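Local coordinates for protein ferritin light chain (Trichoplusia ni, PDB 1Z6O) that stores iron in soluble, non-toxic form as the light subunit of a secreted 24-chain ferritin, helping the ferrihydrite core to nucleate beside iron-oxidising heavy chains, at the interface of chains A and B and the interface of chains A and C. Sequence-based numbering; all coordinates share one arbitrary frame. Chains: chain A/B, Ferritin light chain; chain C, Ferritin heavy chain.

Contact 1 joins two light chains, A and B, and contact 2 joins light chain A to the heavy chain C; the centres of their C-alpha atoms are about 24 Å apart. They share no residue, but both draw on the same end of the chain A bundle. Contact 1 uses the end of helix 122-148 and the turn before helix 157-190, while contact 2 uses the end of helix 70-96 and the loop after it. One end of a light chain thus meets a like neighbour and an unlike one, helping to tie both subunit types into the shell of twelve light and twelve heavy chains.

Contact 1: the interface of chains A and B. Residues chain A 148, 154-155; chain B 141, 144-145, 148-149.
A:His155 reaches across to helix 122-148 of chain B and is held at both ring nitrogens. The interface joins two light chains within the 24-subunit shell, without exact two-fold symmetry. NE2 of A:His155 pairs with ND1 of B:His144 at 2.8 Å; the two side chains cross at about a right angle, B:His144 lying at the rim of the A:His155 ring. On the other flank, NH1 of B:Arg149 donates to ND1 of A:His155 at 3.2 Å, from a position somewhat tilted off the ring plane. The same NH1 gives a nearly straight bond (172° at the hydrogen) to the main-chain O of A:Leu154, 2.8 Å away. Both acceptors lie in the guanidinium plane, so one flat group reads a carbonyl and an imidazole together. A lysine in place of B:Arg149 would probably not grip both acceptors so squarely, leaving the A:Leu154 carbonyl or the A:His155 ring poorly held.

The guanidinium groups of B:Arg149 and B:Arg145 lie face to face, B:Arg145 NH2 over the centre of the other; the backbone of A:Thr148 covers the opposite face. The C-terminal end of the chain A helix, with A:Thr148 O nearby, together with A:Leu154 O, probably eases this pairing of like charges.

Van der Waals contacts complete the grip. The course of the chain B helix sets B:Arg145 CB over one face of the imidazole, 3.5 Å from A:His155 CD2, in a CH-pi contact. With CG anti to the backbone N (chi1 -171°), the extended chain carries CG, CD and the guanidinium on past the ring. Separately, the B:Phe141 ring brings CD2 to 3.5 Å from the backbone A:His155 O. Histidine suits this place because it is flat enough to be covered and polar at two corners.

Within chain B, B:Thr148 OG1 bonds to B:His144 O at 2.9 Å, tying down the last turn of the helix. Chain A contributes the last residue of helix 122-148 and the turn leading into helix 157-190; chain B contributes the C-terminal part of its helix 122-148 and the residue just beyond.

Contact 2: the interface of chains A and C. Residues chain A 95, 99-100; chain C 44, 48.
This is a light chain to heavy chain interface, one of the junctions that hold unlike subunits together in the mixed ferritin shell. The patch is small and rests mainly on the carbon parts of polar side chains. A:Lys100 and C:Lys48 lie alongside each other and point the same way. A:Lys100 is poorly ordered, so its distances are only approximate; as modelled, its CB comes to 3.5 Å from CD of C:Lys48. C:Lys48 is bent at its third torsion (chi3 -56°), which turns the outer part of its chain to follow A:Lys100. Lysine suits such a place because its long aliphatic stem can pack while its ammonium group extends past the contact. The two NZ atoms stand 4.9 Å apart in the model, and their like charges would probably disfavour a tighter approach.

A second touch lies nearer the helices. The methyl CG2 of A:Thr95 approaches the main-chain O of C:Ala44 at 3.8 Å, and its CB faces the backbone of C:Lys48, with the N atom 4.1 Å away. The short side chain of A:Thr95 probably lets its methyl approach the backbone of C:Ala44 and C:Lys48, the alanine adding little bulk there.

Behind the contact, A:Asp99 shapes the loop. Its carboxylate OD1 accepts a bond from the backbone N of A:Lys100 at 2.8 Å, met from above the carboxylate plane, which probably helps to set the backbone at A:Lys100.

In chain A the residues span the last turn of helix 70-96 and the start of the loop that follows; in chain C they mark the end of helix 19-47 and the first residue beyond it, so the meeting is one of helix ends and turns.

Contact 1: the interface of chains A and B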
# COMPACT_ATOMS: atom_id res chain seq x y z
N THR A 148 -57.69 -9.83 5.27
CA THR A 148 -57.54 -10.96 6.16
C THR A 148 -58.62 -11.16 7.19
O THR A 148 -58.49 -12.00 8.06
CB THR A 148 -56.21 -10.81 6.97
OG1 THR A 148 -56.25 -9.58 7.71
CG2 THR A 148 -55.01 -10.78 6.04
N LEU A 154 -62.29 -14.34 1.29
CA LEU A 154 -61.04 -13.72 0.87
C LEU A 154 -60.02 -13.76 2.00
O LEU A 154 -60.29 -13.30 3.11
CB LEU A 154 -61.29 -12.26 0.46
CG LEU A 154 -60.08 -11.33 0.28
CD1 LEU A 154 -59.16 -11.87 -0.80
CD2 LEU A 154 -60.56 -9.94 -0.09
N HIS A 155 -58.86 -14.35 1.73
CA HIS A 155 -57.78 -14.36 2.70
C HIS A 155 -56.52 -14.16 1.86
O HIS A 155 -56.09 -15.06 1.15
CB HIS A 155 -57.67 -15.69 3.46
CG HIS A 155 -56.68 -15.64 4.58
ND1 HIS A 155 -56.84 -14.82 5.68
CD2 HIS A 155 -55.49 -16.26 4.75
CE1 HIS A 155 -55.79 -14.94 6.47
NE2 HIS A 155 -54.95 -15.80 5.93
N PHE B 141 -51.41 -19.93 1.61
CA PHE B 141 -52.55 -19.10 2.04
C PHE B 141 -53.47 -19.93 2.94
O PHE B 141 -54.00 -19.45 3.94
CB PHE B 141 -53.37 -18.63 0.83
CG PHE B 141 -52.82 -17.41 0.13
CD1 PHE B 141 -51.50 -16.98 0.34
CD2 PHE B 141 -53.62 -16.69 -0.76
CE1 PHE B 141 -51.00 -15.84 -0.33
CE2 PHE B 141 -53.13 -15.55 -1.43
CZ PHE B 141 -51.81 -15.13 -1.21
N HIS B 144 -51.91 -20.53 6.38
CA HIS B 144 -51.92 -19.25 7.07
C HIS B 144 -53.33 -19.00 7.65
O HIS B 144 -53.48 -18.58 8.80
CB HIS B 144 -51.54 -18.14 6.07
CG HIS B 144 -51.38 -16.79 6.68
ND1 HIS B 144 -52.45 -16.00 7.06
CD2 HIS B 144 -50.26 -16.06 6.95
CE1 HIS B 144 -52.00 -14.85 7.53
NE2 HIS B 144 -50.67 -14.86 7.47
N ARG B 145 -54.36 -19.26 6.85
CA ARG B 145 -55.74 -19.07 7.30
C ARG B 145 -56.08 -20.06 8.43
O ARG B 145 -56.79 -19.73 9.39
CB ARG B 145 -56.70 -19.27 6.12
CG ARG B 145 -58.12 -18.89 6.46
CD ARG B 145 -59.09 -19.00 5.28
NE ARG B 145 -60.41 -18.59 5.75
CZ ARG B 145 -61.30 -17.93 5.03
NH1 ARG B 145 -61.04 -17.59 3.77
NH2 ARG B 145 -62.45 -17.58 5.60
N THR B 148 -54.59 -18.68 11.74
CA THR B 148 -55.02 -17.43 12.34
C THR B 148 -56.47 -17.06 12.14
O THR B 148 -56.87 -15.96 12.49
CB THR B 148 -54.20 -16.25 11.73
OG1 THR B 148 -54.39 -16.23 10.31
CG2 THR B 148 -52.72 -16.42 12.02
N ARG B 149 -57.28 -17.95 11.60
CA ARG B 149 -58.64 -17.56 11.33
C ARG B 149 -59.69 -18.65 11.34
O ARG B 149 -60.80 -18.43 11.80
CB ARG B 149 -58.61 -16.87 9.96
CG ARG B 149 -59.82 -16.13 9.56
CD ARG B 149 -59.53 -15.34 8.27
NE ARG B 149 -60.78 -14.79 7.79
CZ ARG B 149 -60.95 -14.26 6.59
NH1 ARG B 149 -59.94 -14.20 5.72
NH2 ARG B 149 -62.15 -13.80 6.27

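Contact 2: the interface of chains A and C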
# COMPACT_ATOMS: atom_id res chain seq x y z
N THR A 95 -49.91 -4.76 -10.48
CA THR A 95 -49.66 -5.56 -11.68
C THR A 95 -48.93 -6.86 -11.37
O THR A 95 -49.10 -7.85 -12.07
CB THR A 95 -48.86 -4.76 -12.74
OG1 THR A 95 -47.62 -4.32 -12.19
CG2 THR A 95 -49.68 -3.55 -13.20
N ASP A 99 -53.36 -7.82 -11.71
CA ASP A 99 -54.46 -6.89 -11.91
C ASP A 99 -53.94 -5.75 -12.79
O ASP A 99 -52.81 -5.80 -13.30
CB ASP A 99 -54.89 -6.38 -10.52
CG ASP A 99 -56.25 -5.69 -10.52
OD1 ASP A 99 -56.95 -5.68 -11.55
OD2 ASP A 99 -56.62 -5.17 -9.44
N LYS A 100 -54.76 -4.74 -13.02
CA LYS A 100 -54.32 -3.60 -13.80
C LYS A 100 -54.74 -2.36 -13.06
O LYS A 100 -55.80 -2.31 -12.44
CB LYS A 100 -54.89 -3.63 -15.21
CG LYS A 100 -56.35 -3.36 -15.34
CD LYS A 100 -56.70 -3.31 -16.82
CE LYS A 100 -58.20 -3.22 -17.05
NZ LYS A 100 -58.54 -3.36 -18.50
N ALA C 44 -47.74 1.76 -16.05
CA ALA C 44 -48.67 0.77 -15.49
C ALA C 44 -49.11 -0.24 -16.56
O ALA C 44 -49.18 -1.44 -16.30
CB ALA C 44 -49.90 1.49 -14.91
N LYS C 48 -48.26 -4.75 -16.84
CA LYS C 48 -49.24 -5.85 -16.73
C LYS C 48 -48.66 -7.20 -17.14
O LYS C 48 -47.87 -7.28 -18.08
CB LYS C 48 -50.48 -5.56 -17.59
CG LYS C 48 -51.26 -4.33 -17.16
CD LYS C 48 -52.64 -4.27 -17.81
CE LYS C 48 -52.57 -4.31 -19.32
NZ LYS C 48 -53.92 -4.17 -19.94